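Local coordinates for protein 5-cytosine DNA methyltransferase (Entamoeba histolytica, PDB 3QV2) that probably transfers a methyl group from S-adenosyl-L-methionine to carbon 5 of cytosine in DNA or tRNA, at residues A[18-23]-A[48-53]; A[82-87]-A[126-131]; A[235-240]-A[305-310]; A[274-279]-A[299-304]. All coordinates share one frame; numbering follows the deposited sequence.

How the interactions relate
Interactions 1 to 3 all reach the same bound SAH, and interaction 4 extends outward from them. Along the chain, interactions 1 and 2 follow in series, then interaction 3 closes a long loop inside which interaction 4 is nested. Interactions 1 and 2, with centres about 15 Å apart, belong to the Rossmann-like methyltransferase fold and meet where L23 packs on M82. Interactions 3 and 4 share helix 298-306, their centres only about 7 Å apart, and Y239 OH lies within probable hydrogen-bonding distance of F274 N. C304 of that helix also touches I20 and I50, so helix 298-306 joins the SAH-binding loop 18-23 and helix 45-55 to segments 235-240 and 274-279.

Interaction 1. Residues A[18-23]-A[48-53]; sequences SGIGGL and NKIYSK. With SAH (S-adenosyl-L-homocysteine), chain B.
With CG anti to the backbone N (chi1 -170°), Y51 turns its ring against the loop 18-23, while I20, its CG1 set between N and the carbonyl carbon (chi1 66°), has CG2 left to meet I50. The Y51 ring reaches the loop obliquely: CE1 is 3.6 Å from G21 CA and 4.1 Å from S18 CB. G21 has no side chain, and this backbone approach depends on that, because a beta carbon there would press on CE1. Nearer the helix, Y51 CB lies 3.8 Å from G19 O. I20 and I50 run side by side, and I20 CG2 lies 4.1 Å from I50 CD1.

Polar coupling goes through one water, which accepts from S18 OG at 2.6 Å and donates to G19 O and to N48 OD1, each at 2.7 Å. The other end of the amide, N48 ND2, bonds to D42 O, which fixes its rotation.

The loop is the glycine-rich first motif of the C5-methyltransferases. I20 N binds SAH O at 2.9 Å in an almost straight bond (179°), and G22 N makes a weak, bent one to OXT. Without side chains, G19 and G22 leave the cofactor room on their other side.

Y51 OH hydrogen-bonds to E15 and R24. Helix 45-55 thus backs the turn into helix 22-29, with F38 and P40 of strand 36-41 against Y51, and C304 of helix 298-306 against both isoleucines.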
# COMPACT_ATOMS: atom_id res chain seq x y z
N SER A 18 5.35 -7.77 4.59
CA SER A 18 4.09 -8.21 3.99
C SER A 18 2.85 -7.45 4.46
O SER A 18 1.88 -7.31 3.71
CB SER A 18 3.90 -9.71 4.20
OG SER A 18 4.14 -10.07 5.54
N GLY A 19 2.86 -6.98 5.70
CA GLY A 19 1.72 -6.27 6.25
C GLY A 19 0.45 -7.11 6.19
O GLY A 19 0.39 -8.19 6.78
N ILE A 20 -0.56 -6.62 5.48
CA ILE A 20 -1.82 -7.34 5.36
C ILE A 20 -1.95 -8.06 4.01
O ILE A 20 -3.01 -8.58 3.68
CB ILE A 20 -3.04 -6.42 5.57
CG1 ILE A 20 -3.14 -5.39 4.43
CG2 ILE A 20 -2.96 -5.72 6.92
CD1 ILE A 20 -4.33 -4.47 4.56
N GLY A 21 -0.87 -8.06 3.24
CA GLY A 21 -0.83 -8.79 1.98
C GLY A 21 -1.27 -7.98 0.78
O GLY A 21 -1.86 -8.52 -0.16
N GLY A 22 -0.97 -6.68 0.79
CA GLY A 22 -1.33 -5.81 -0.31
C GLY A 22 -0.62 -6.18 -1.60
O GLY A 22 -1.22 -6.20 -2.67
N LEU A 23 0.67 -6.48 -1.49
CA LEU A 23 1.47 -6.85 -2.66
C LEU A 23 1.01 -8.17 -3.26
O LEU A 23 0.93 -8.32 -4.48
CB LEU A 23 2.95 -6.92 -2.30
CG LEU A 23 3.55 -5.64 -1.71
CD1 LEU A 23 5.01 -5.85 -1.35
CD2 LEU A 23 3.38 -4.48 -2.67
N ASN A 48 0.12 -9.54 10.82
CA ASN A 48 0.24 -10.95 10.49
C ASN A 48 -1.06 -11.72 10.70
O ASN A 48 -1.43 -12.56 9.88
CB ASN A 48 1.36 -11.61 11.30
CG ASN A 48 2.71 -10.97 11.06
OD1 ASN A 48 2.92 -10.29 10.05
ND2 ASN A 48 3.64 -11.18 11.99
N LYS A 49 -1.75 -11.43 11.80
CA LYS A 49 -3.01 -12.09 12.09
C LYS A 49 -4.02 -11.90 10.97
O LYS A 49 -4.76 -12.82 10.62
CB LYS A 49 -3.59 -11.60 13.43
CG LYS A 49 -3.24 -12.50 14.60
CD LYS A 49 -2.76 -11.71 15.81
CE LYS A 49 -3.83 -10.75 16.31
NZ LYS A 49 -3.37 -10.01 17.52
N ILE A 50 -4.05 -10.70 10.39
CA ILE A 50 -4.92 -10.43 9.26
C ILE A 50 -4.45 -11.21 8.03
O ILE A 50 -5.26 -11.82 7.33
CB ILE A 50 -4.95 -8.92 8.92
CG1 ILE A 50 -5.54 -8.13 10.09
CG2 ILE A 50 -5.75 -8.68 7.65
CD1 ILE A 50 -5.65 -6.65 9.83
N TYR A 51 -3.15 -11.19 7.79
CA TYR A 51 -2.57 -11.92 6.67
C TYR A 51 -2.91 -13.40 6.75
O TYR A 51 -3.44 -13.98 5.80
CB TYR A 51 -1.05 -11.73 6.63
CG TYR A 51 -0.40 -12.25 5.37
CD1 TYR A 51 -0.02 -11.38 4.35
CD2 TYR A 51 -0.16 -13.61 5.19
CE1 TYR A 51 0.57 -11.85 3.20
CE2 TYR A 51 0.43 -14.09 4.04
CZ TYR A 51 0.79 -13.20 3.05
OH TYR A 51 1.38 -13.66 1.89
N SER A 52 -2.60 -14.01 7.89
CA SER A 52 -2.85 -15.43 8.10
C SER A 52 -4.33 -15.77 8.00
O SER A 52 -4.71 -16.81 7.46
CB SER A 52 -2.29 -15.88 9.44
OG SER A 52 -0.87 -15.78 9.47
N LYS A 53 -5.18 -14.89 8.52
CA LYS A 53 -6.62 -15.08 8.46
C LYS A 53 -7.12 -15.18 7.02
O LYS A 53 -7.97 -16.02 6.71
CB LYS A 53 -7.35 -13.94 9.18
CG LYS A 53 -8.85 -13.87 8.90
CD LYS A 53 -9.59 -15.07 9.45
CE LYS A 53 -11.09 -14.96 9.19
NZ LYS A 53 -11.86 -16.07 9.81
N SAH B . 2.44 -3.29 2.05
CA SAH B . 1.92 -3.94 3.24
CB SAH B . 2.32 -3.17 4.49
CG SAH B . 3.60 -2.36 4.48
SD SAH B . 3.99 -1.41 5.96
C SAH B . 0.42 -4.06 3.13
O SAH B . -0.28 -4.10 4.17
OXT SAH B . -0.13 -4.13 1.97
C5' SAH B . 5.61 -1.86 6.54
C4' SAH B . 5.75 -3.11 7.32
O4' SAH B . 7.10 -3.40 7.44
C3' SAH B . 5.22 -2.92 8.67
O3' SAH B . 4.07 -3.69 8.83
C2' SAH B . 6.24 -3.35 9.59
O2' SAH B . 5.70 -4.23 10.51
C1' SAH B . 7.24 -4.02 8.76
N9 SAH B . 8.55 -3.92 9.33
C8 SAH B . 9.21 -2.87 9.82
N7 SAH B . 10.41 -3.30 10.24
C5 SAH B . 10.49 -4.63 10.01
C6 SAH B . 11.49 -5.59 10.24
N6 SAH B . 12.74 -5.22 10.85
N1 SAH B . 11.24 -6.86 9.89
C2 SAH B . 10.08 -7.23 9.33
N3 SAH B . 9.12 -6.33 9.10
C4 SAH B . 9.29 -5.04 9.43
O HOH W 1 2.27 -9.95 7.41

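Interaction 2. Residues A[82-87]-A[126-131]; sequences MSPPCQ and IFIENV. With SAH (S-adenosyl-L-homocysteine), chain B.
The Pro-Cys loop of C5-methyltransferases, motif IV with the sequence PPCQ, here leaves the end of strand 79-82 and runs beside the ENV sequence of motif VI on strand 125-130. Their touching parts point 10° apart, consistent with neighbouring parallel strands of the Rossmann-like sheet. One parallel bridge pairs M82 with I128: M82 N donates to F127 O at 3.0 Å, and E129 N returns a bond to M82 O at 2.9 Å. The side chains of M82 and I128 lie on one face of the sheet, side by side, with M82 CG 4.0 Å from I128 CG1, and Y112 of helix 106-115 packs on both.

Past the bridge the loop turns to the cofactor. S83 places OG between its N and carbonyl carbon (chi1 55°), where it accepts from the SAH amino N at 2.6 Å. Its CB meets the carboxylate of E129, with OE1 3.2 Å away; the other oxygen of that carboxylate forms a long, weak ion pair with R172. P85 follows, laying CG 3.5 Å from C8 of the SAH adenine.

C86 is the predicted nucleophile. In related enzymes such a cysteine attacks cytosine, and the motif VI glutamate contacts the base; the M82-I128 bridge brings the Pro-Cys loop alongside E129, consistent with both facing one pocket. C86 CB rests against V131 CG1 and the N130 amide, whose OD1 is held by the backbone N-H of the following residue: V131 N donates to N130 OD1 at 2.9 Å (155°), tilted from the plane of that carbonyl, and the same OD1 lies 3.5 Å from C86 CB.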
# COMPACT_ATOMS: atom_id res chain seq x y z
N MET A 82 8.12 -5.91 -1.97
CA MET A 82 8.38 -5.18 -0.74
C MET A 82 7.87 -3.74 -0.74
O MET A 82 7.96 -3.03 -1.74
CB MET A 82 9.88 -5.18 -0.42
CG MET A 82 10.71 -4.35 -1.38
SD MET A 82 12.43 -4.23 -0.87
CE MET A 82 12.89 -5.96 -0.81
N SER A 83 7.34 -3.32 0.40
CA SER A 83 7.04 -1.92 0.65
C SER A 83 7.61 -1.55 2.02
O SER A 83 6.92 -1.63 3.03
CB SER A 83 5.54 -1.67 0.60
OG SER A 83 4.84 -2.53 1.48
N PRO A 84 8.90 -1.17 2.04
CA PRO A 84 9.64 -0.88 3.27
C PRO A 84 8.99 0.22 4.10
O PRO A 84 8.25 1.02 3.54
CB PRO A 84 11.00 -0.41 2.75
CG PRO A 84 11.12 -1.00 1.38
CD PRO A 84 9.72 -0.98 0.83
N PRO A 85 9.27 0.25 5.41
CA PRO A 85 8.77 1.32 6.27
C PRO A 85 9.04 2.68 5.62
O PRO A 85 10.13 2.91 5.11
CB PRO A 85 9.61 1.16 7.54
CG PRO A 85 9.91 -0.30 7.59
CD PRO A 85 10.09 -0.72 6.15
N CYS A 86 8.04 3.56 5.65
CA CYS A 86 8.13 4.83 4.92
C CYS A 86 8.45 6.02 5.83
O CYS A 86 8.68 7.12 5.35
CB CYS A 86 6.83 5.09 4.17
SG CYS A 86 5.38 5.24 5.24
N GLN A 87 8.46 5.78 7.14
CA GLN A 87 8.70 6.85 8.10
C GLN A 87 9.98 7.66 7.83
O GLN A 87 9.95 8.89 7.87
CB GLN A 87 8.71 6.31 9.53
CG GLN A 87 7.40 5.68 9.98
CD GLN A 87 7.36 4.18 9.75
OE1 GLN A 87 8.03 3.66 8.85
NE2 GLN A 87 6.59 3.47 10.56
N ILE A 126 11.88 -7.68 -9.13
CA ILE A 126 11.76 -6.97 -7.86
C ILE A 126 10.75 -5.84 -7.98
O ILE A 126 10.77 -5.08 -8.95
CB ILE A 126 13.10 -6.38 -7.41
CG1 ILE A 126 14.18 -7.46 -7.33
CG2 ILE A 126 12.95 -5.68 -6.06
CD1 ILE A 126 15.51 -6.95 -6.85
N PHE A 127 9.87 -5.73 -6.99
CA PHE A 127 8.90 -4.65 -6.96
C PHE A 127 8.94 -3.93 -5.62
O PHE A 127 8.78 -4.55 -4.57
CB PHE A 127 7.49 -5.18 -7.23
CG PHE A 127 6.46 -4.11 -7.42
CD1 PHE A 127 6.09 -3.69 -8.69
CD2 PHE A 127 5.85 -3.51 -6.32
CE1 PHE A 127 5.15 -2.70 -8.86
CE2 PHE A 127 4.91 -2.52 -6.49
CZ PHE A 127 4.55 -2.12 -7.76
N ILE A 128 9.17 -2.63 -5.66
CA ILE A 128 9.22 -1.83 -4.44
C ILE A 128 8.13 -0.77 -4.43
O ILE A 128 7.85 -0.14 -5.45
CB ILE A 128 10.59 -1.13 -4.28
CG1 ILE A 128 11.72 -2.11 -4.56
CG2 ILE A 128 10.72 -0.52 -2.89
CD1 ILE A 128 13.10 -1.49 -4.48
N GLU A 129 7.50 -0.58 -3.28
CA GLU A 129 6.47 0.44 -3.13
C GLU A 129 6.78 1.30 -1.91
O GLU A 129 7.16 0.80 -0.86
CB GLU A 129 5.09 -0.21 -3.00
CG GLU A 129 3.92 0.77 -3.01
CD GLU A 129 3.68 1.42 -1.66
OE1 GLU A 129 4.23 0.93 -0.65
OE2 GLU A 129 2.93 2.42 -1.61
N ASN A 130 6.62 2.61 -2.07
CA ASN A 130 6.90 3.55 -0.98
C ASN A 130 6.29 4.92 -1.25
O ASN A 130 5.52 5.09 -2.20
CB ASN A 130 8.41 3.68 -0.76
CG ASN A 130 8.78 3.82 0.70
OD1 ASN A 130 8.80 4.92 1.25
ND2 ASN A 130 9.08 2.70 1.34
N VAL A 131 6.63 5.89 -0.41
CA VAL A 131 6.16 7.26 -0.60
C VAL A 131 7.06 8.00 -1.59
O VAL A 131 8.22 7.64 -1.76
CB VAL A 131 6.12 8.03 0.74
CG1 VAL A 131 5.06 7.43 1.65
CG2 VAL A 131 7.48 8.00 1.41
N SAH B . 2.44 -3.29 2.05
CA SAH B . 1.92 -3.94 3.24
CB SAH B . 2.32 -3.17 4.49
CG SAH B . 3.60 -2.36 4.48
SD SAH B . 3.99 -1.41 5.96
C SAH B . 0.42 -4.06 3.13
O SAH B . -0.28 -4.10 4.17
OXT SAH B . -0.13 -4.13 1.97
C5' SAH B . 5.61 -1.86 6.54
C4' SAH B . 5.75 -3.11 7.32
O4' SAH B . 7.10 -3.40 7.44
C3' SAH B . 5.22 -2.92 8.67
O3' SAH B . 4.07 -3.69 8.83
C2' SAH B . 6.24 -3.35 9.59
O2' SAH B . 5.70 -4.23 10.51
C1' SAH B . 7.24 -4.02 8.76
N9 SAH B . 8.55 -3.92 9.33
C8 SAH B . 9.21 -2.87 9.82
N7 SAH B . 10.41 -3.30 10.24
C5 SAH B . 10.49 -4.63 10.01
C6 SAH B . 11.49 -5.59 10.24
N6 SAH B . 12.74 -5.22 10.85
N1 SAH B . 11.24 -6.86 9.89
C2 SAH B . 10.08 -7.23 9.33
N3 SAH B . 9.12 -6.33 9.10
C4 SAH B . 9.29 -5.04 9.43

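Interaction 3. Residues A[235-240]-A[305-310]; sequences FTKSYT and LGNSVS. With SAH (S-adenosyl-L-homocysteine), chain B.
Backbone packing comes first: T236 C lies 3.4 Å from G306 CA, where G306 of helix 298-306 packs against the type I beta turn from T236 to Y239. A beta carbon on G306 would run straight into T236 C and K237 N, so the bare CA is what permits this approach.

Side-chain contact is made by K237 and N307. With CG anti to the backbone N (chi1 -170°) and the chain extended beyond it, the lysine passes its methylenes across the amide, CD 3.2 Å and CE 3.4 Å from N307 ND2.

Polar links are indirect. A water accepts from K237 N at 3.0 Å and donates to N307 OD1 at 2.9 Å, with a weak bond to G306 O. R170 hydrogen-bonds to both F235 O and G306 O, two neighbouring acceptors that make no bond with each other. Within segment 305-310, L305 O accepts from S308 N and S308 OG, the latter at 2.6 Å in the carbonyl plane, on a lone pair.

GNSV is motif X of the family, and N307 O reaches SAH CB at 3.7 Å. The two segments share no direct hydrogen bond; instead K237 N, N307 OD1, F235 O and G306 O are served by the water or by R170.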
# COMPACT_ATOMS: atom_id res chain seq x y z
N PHE A 235 -6.16 7.66 2.80
CA PHE A 235 -6.39 7.08 4.11
C PHE A 235 -5.05 6.72 4.75
O PHE A 235 -4.26 5.98 4.17
CB PHE A 235 -7.26 5.82 4.00
CG PHE A 235 -8.69 6.11 3.63
CD1 PHE A 235 -9.59 6.59 4.56
CD2 PHE A 235 -9.14 5.86 2.34
CE1 PHE A 235 -10.91 6.84 4.22
CE2 PHE A 235 -10.46 6.11 1.99
CZ PHE A 235 -11.34 6.60 2.93
N THR A 236 -4.80 7.25 5.94
CA THR A 236 -3.56 6.95 6.65
C THR A 236 -3.81 6.18 7.95
O THR A 236 -4.96 5.92 8.32
CB THR A 236 -2.75 8.22 6.97
OG1 THR A 236 -3.40 8.96 8.02
CG2 THR A 236 -2.62 9.10 5.73
N LYS A 237 -2.73 5.84 8.63
CA LYS A 237 -2.77 5.00 9.82
C LYS A 237 -3.72 5.50 10.91
O LYS A 237 -4.44 4.71 11.52
CB LYS A 237 -1.36 4.84 10.38
CG LYS A 237 -1.22 3.79 11.47
CD LYS A 237 0.24 3.59 11.84
CE LYS A 237 0.43 2.41 12.78
NZ LYS A 237 1.88 2.15 13.05
N SER A 238 -3.71 6.81 11.15
CA SER A 238 -4.45 7.37 12.28
C SER A 238 -5.85 7.85 11.92
O SER A 238 -6.42 8.70 12.61
CB SER A 238 -3.65 8.53 12.90
OG SER A 238 -2.41 8.07 13.41
N TYR A 239 -6.42 7.30 10.85
CA TYR A 239 -7.77 7.70 10.44
C TYR A 239 -8.76 7.44 11.57
O TYR A 239 -8.69 6.41 12.24
CB TYR A 239 -8.17 6.95 9.17
CG TYR A 239 -9.53 7.34 8.62
CD1 TYR A 239 -9.78 8.64 8.18
CD2 TYR A 239 -10.55 6.41 8.51
CE1 TYR A 239 -11.02 8.99 7.67
CE2 TYR A 239 -11.79 6.76 8.01
CZ TYR A 239 -12.02 8.05 7.58
OH TYR A 239 -13.25 8.39 7.08
N THR A 240 -9.67 8.39 11.77
CA THR A 240 -10.66 8.36 12.86
C THR A 240 -10.05 8.67 14.22
O THR A 240 -10.75 8.67 15.24
CB THR A 240 -11.45 7.03 12.93
OG1 THR A 240 -10.65 6.00 13.53
CG2 THR A 240 -11.91 6.59 11.55
N LEU A 305 -4.77 -0.80 7.40
CA LEU A 305 -5.26 -0.34 6.10
C LEU A 305 -4.57 0.95 5.67
O LEU A 305 -4.20 1.11 4.51
CB LEU A 305 -6.78 -0.15 6.14
CG LEU A 305 -7.60 -1.43 6.21
CD1 LEU A 305 -9.02 -1.15 6.67
CD2 LEU A 305 -7.59 -2.15 4.87
N GLY A 306 -4.40 1.87 6.62
CA GLY A 306 -3.74 3.13 6.34
C GLY A 306 -2.31 2.93 5.87
O GLY A 306 -1.77 3.75 5.13
N ASN A 307 -1.70 1.83 6.30
CA ASN A 307 -0.32 1.52 5.94
C ASN A 307 -0.20 0.60 4.73
O ASN A 307 0.90 0.26 4.31
CB ASN A 307 0.41 0.90 7.13
CG ASN A 307 0.73 1.91 8.22
OD1 ASN A 307 1.05 3.06 7.93
ND2 ASN A 307 0.64 1.48 9.47
N SER A 308 -1.34 0.21 4.16
CA SER A 308 -1.35 -0.72 3.04
C SER A 308 -1.07 -0.03 1.71
O SER A 308 -0.32 0.94 1.65
CB SER A 308 -2.68 -1.48 2.97
OG SER A 308 -3.74 -0.62 2.60
N VAL A 309 -1.69 -0.52 0.64
CA VAL A 309 -1.42 -0.03 -0.71
C VAL A 309 -2.68 0.02 -1.57
O VAL A 309 -3.76 -0.38 -1.14
CB VAL A 309 -0.40 -0.93 -1.43
CG1 VAL A 309 0.94 -0.92 -0.70
CG2 VAL A 309 -0.94 -2.34 -1.56
N SER A 310 -2.52 0.53 -2.79
CA SER A 310 -3.59 0.50 -3.78
C SER A 310 -3.39 -0.69 -4.71
O SER A 310 -2.66 -0.60 -5.69
CB SER A 310 -3.62 1.79 -4.59
OG SER A 310 -4.52 1.69 -5.68
N SAH B . 2.44 -3.29 2.05
CA SAH B . 1.92 -3.94 3.24
CB SAH B . 2.32 -3.17 4.49
CG SAH B . 3.60 -2.36 4.48
SD SAH B . 3.99 -1.41 5.96
C SAH B . 0.42 -4.06 3.13
O SAH B . -0.28 -4.10 4.17
OXT SAH B . -0.13 -4.13 1.97
C5' SAH B . 5.61 -1.86 6.54
C4' SAH B . 5.75 -3.11 7.32
O4' SAH B . 7.10 -3.40 7.44
C3' SAH B . 5.22 -2.92 8.67
O3' SAH B . 4.07 -3.69 8.83
C2' SAH B . 6.24 -3.35 9.59
O2' SAH B . 5.70 -4.23 10.51
C1' SAH B . 7.24 -4.02 8.76
N9 SAH B . 8.55 -3.92 9.33
C8 SAH B . 9.21 -2.87 9.82
N7 SAH B . 10.41 -3.30 10.24
C5 SAH B . 10.49 -4.63 10.01
C6 SAH B . 11.49 -5.59 10.24
N6 SAH B . 12.74 -5.22 10.85
N1 SAH B . 11.24 -6.86 9.89
C2 SAH B . 10.08 -7.23 9.33
N3 SAH B . 9.12 -6.33 9.10
C4 SAH B . 9.29 -5.04 9.43
O HOH W 2 -0.11 5.65 7.17

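Interaction 4. Residues A[274-279]-A[299-304]; sequences FTPNEI and KQQYQC
Y302 and P276, which bury more surface here than any other residues of the two segments, join helix 298-306 to the start of motif IX of the C5-methyltransferases, where helix 276-282 opens with a capping box. Y302 sends its ring across from the helix side, CG anti to the carbonyl carbon (chi1 -80°), and three groups meet it from different directions. P276 covers one face: its CG sits 4.2 Å from the ring centroid, 22° off the normal, a CH-pi contact displaced toward the rim, with CD 3.7 Å from CZ. I279 CD1 comes in at the edge, in plane, 3.7 Å from CD1 of the tyrosine. At the tip, Y302 OH donates to F274 O at 2.7 Å.

F274 is gripped twice, since its N bonds to the OH of Y239, whose ring meets Y302 edge-to-face; the two tyrosines thus hold the backbone of F274, the residue before the N-cap T275.

Q301 is the third contributor. OE1 rests 3.4 Å from P276 CB, while its hydrogen bond goes to T291 OG1 in the connection between the helices. The proline ring therefore lies against both Q301 and Y302.

P276 is the first residue of its helix, directly after the N-cap T275, whose OG1 has a further bond to D201. The box itself is reciprocal: T275 OG1 accepts from E278 N at 3.1 Å, and E278 OE1 accepts from T275 N at 2.8 Å, on the anti side of the carboxylate.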
# COMPACT_ATOMS: atom_id res chain seq x y z
N PHE A 274 -15.53 6.55 6.94
CA PHE A 274 -15.62 5.33 6.15
C PHE A 274 -15.24 4.16 7.04
O PHE A 274 -14.35 4.27 7.88
CB PHE A 274 -14.68 5.40 4.94
CG PHE A 274 -15.12 6.39 3.89
CD1 PHE A 274 -16.09 6.05 2.97
CD2 PHE A 274 -14.54 7.65 3.82
CE1 PHE A 274 -16.49 6.95 1.99
CE2 PHE A 274 -14.93 8.55 2.85
CZ PHE A 274 -15.91 8.20 1.94
N THR A 275 -15.93 3.03 6.87
CA THR A 275 -15.65 1.85 7.67
C THR A 275 -14.37 1.17 7.17
O THR A 275 -13.94 1.41 6.04
CB THR A 275 -16.80 0.83 7.60
OG1 THR A 275 -16.82 0.22 6.31
CG2 THR A 275 -18.13 1.52 7.86
N PRO A 276 -13.77 0.32 8.01
CA PRO A 276 -12.58 -0.43 7.59
C PRO A 276 -12.84 -1.20 6.30
O PRO A 276 -12.00 -1.22 5.40
CB PRO A 276 -12.35 -1.40 8.75
CG PRO A 276 -12.95 -0.72 9.93
CD PRO A 276 -14.13 0.05 9.41
N ASN A 277 -14.02 -1.81 6.22
CA ASN A 277 -14.39 -2.61 5.06
C ASN A 277 -14.48 -1.77 3.79
O ASN A 277 -14.18 -2.25 2.70
CB ASN A 277 -15.72 -3.33 5.32
CG ASN A 277 -16.02 -4.40 4.29
OD1 ASN A 277 -16.89 -4.22 3.44
ND2 ASN A 277 -15.30 -5.51 4.36
N GLU A 278 -14.89 -0.52 3.94
CA GLU A 278 -15.00 0.39 2.81
C GLU A 278 -13.63 0.80 2.27
O GLU A 278 -13.42 0.85 1.06
CB GLU A 278 -15.83 1.63 3.19
CG GLU A 278 -17.30 1.34 3.40
CD GLU A 278 -18.09 2.55 3.85
OE1 GLU A 278 -17.52 3.40 4.56
OE2 GLU A 278 -19.28 2.66 3.49
N ILE A 279 -12.70 1.08 3.18
CA ILE A 279 -11.33 1.39 2.79
C ILE A 279 -10.72 0.19 2.09
O ILE A 279 -10.04 0.32 1.08
CB ILE A 279 -10.47 1.75 4.00
CG1 ILE A 279 -11.08 2.93 4.77
CG2 ILE A 279 -9.04 2.06 3.57
CD1 ILE A 279 -10.28 3.34 5.99
N LYS A 299 -9.79 0.64 15.17
CA LYS A 299 -8.52 1.36 15.19
C LYS A 299 -7.39 0.50 14.61
O LYS A 299 -6.66 0.94 13.73
CB LYS A 299 -8.18 1.80 16.61
CG LYS A 299 -9.12 2.85 17.17
CD LYS A 299 -9.10 4.11 16.33
CE LYS A 299 -10.13 5.12 16.82
NZ LYS A 299 -9.87 5.57 18.21
N GLN A 300 -7.26 -0.72 15.12
CA GLN A 300 -6.22 -1.64 14.67
C GLN A 300 -6.33 -1.92 13.17
O GLN A 300 -5.32 -2.02 12.47
CB GLN A 300 -6.28 -2.94 15.47
CG GLN A 300 -5.90 -2.78 16.94
CD GLN A 300 -6.21 -4.02 17.76
OE1 GLN A 300 -7.19 -4.72 17.50
NE2 GLN A 300 -5.37 -4.30 18.75
N GLN A 301 -7.56 -2.05 12.68
CA GLN A 301 -7.80 -2.30 11.26
C GLN A 301 -7.49 -1.06 10.43
O GLN A 301 -6.87 -1.14 9.37
CB GLN A 301 -9.24 -2.75 11.03
CG GLN A 301 -9.65 -3.96 11.85
CD GLN A 301 -11.11 -4.31 11.69
OE1 GLN A 301 -11.68 -4.19 10.60
NE2 GLN A 301 -11.74 -4.74 12.78
N TYR A 302 -7.92 0.10 10.92
CA TYR A 302 -7.64 1.37 10.28
C TYR A 302 -6.14 1.57 10.11
O TYR A 302 -5.67 1.99 9.05
CB TYR A 302 -8.22 2.53 11.10
CG TYR A 302 -9.71 2.74 10.91
CD1 TYR A 302 -10.26 2.79 9.63
CD2 TYR A 302 -10.55 2.90 12.00
CE1 TYR A 302 -11.62 3.00 9.45
CE2 TYR A 302 -11.91 3.10 11.83
CZ TYR A 302 -12.44 3.15 10.56
OH TYR A 302 -13.79 3.35 10.38
N GLN A 303 -5.39 1.27 11.16
CA GLN A 303 -3.94 1.44 11.15
C GLN A 303 -3.27 0.59 10.07
O GLN A 303 -2.43 1.08 9.32
CB GLN A 303 -3.35 1.10 12.53
CG GLN A 303 -3.84 2.02 13.64
CD GLN A 303 -3.45 1.52 15.02
OE1 GLN A 303 -2.69 0.56 15.16
NE2 GLN A 303 -3.98 2.18 16.05
N CYS A 304 -3.66 -0.68 10.00
CA CYS A 304 -3.12 -1.58 8.99
C CYS A 304 -3.50 -1.12 7.59
O CYS A 304 -2.65 -1.05 6.70
CB CYS A 304 -3.62 -3.01 9.23
SG CYS A 304 -3.01 -3.78 10.75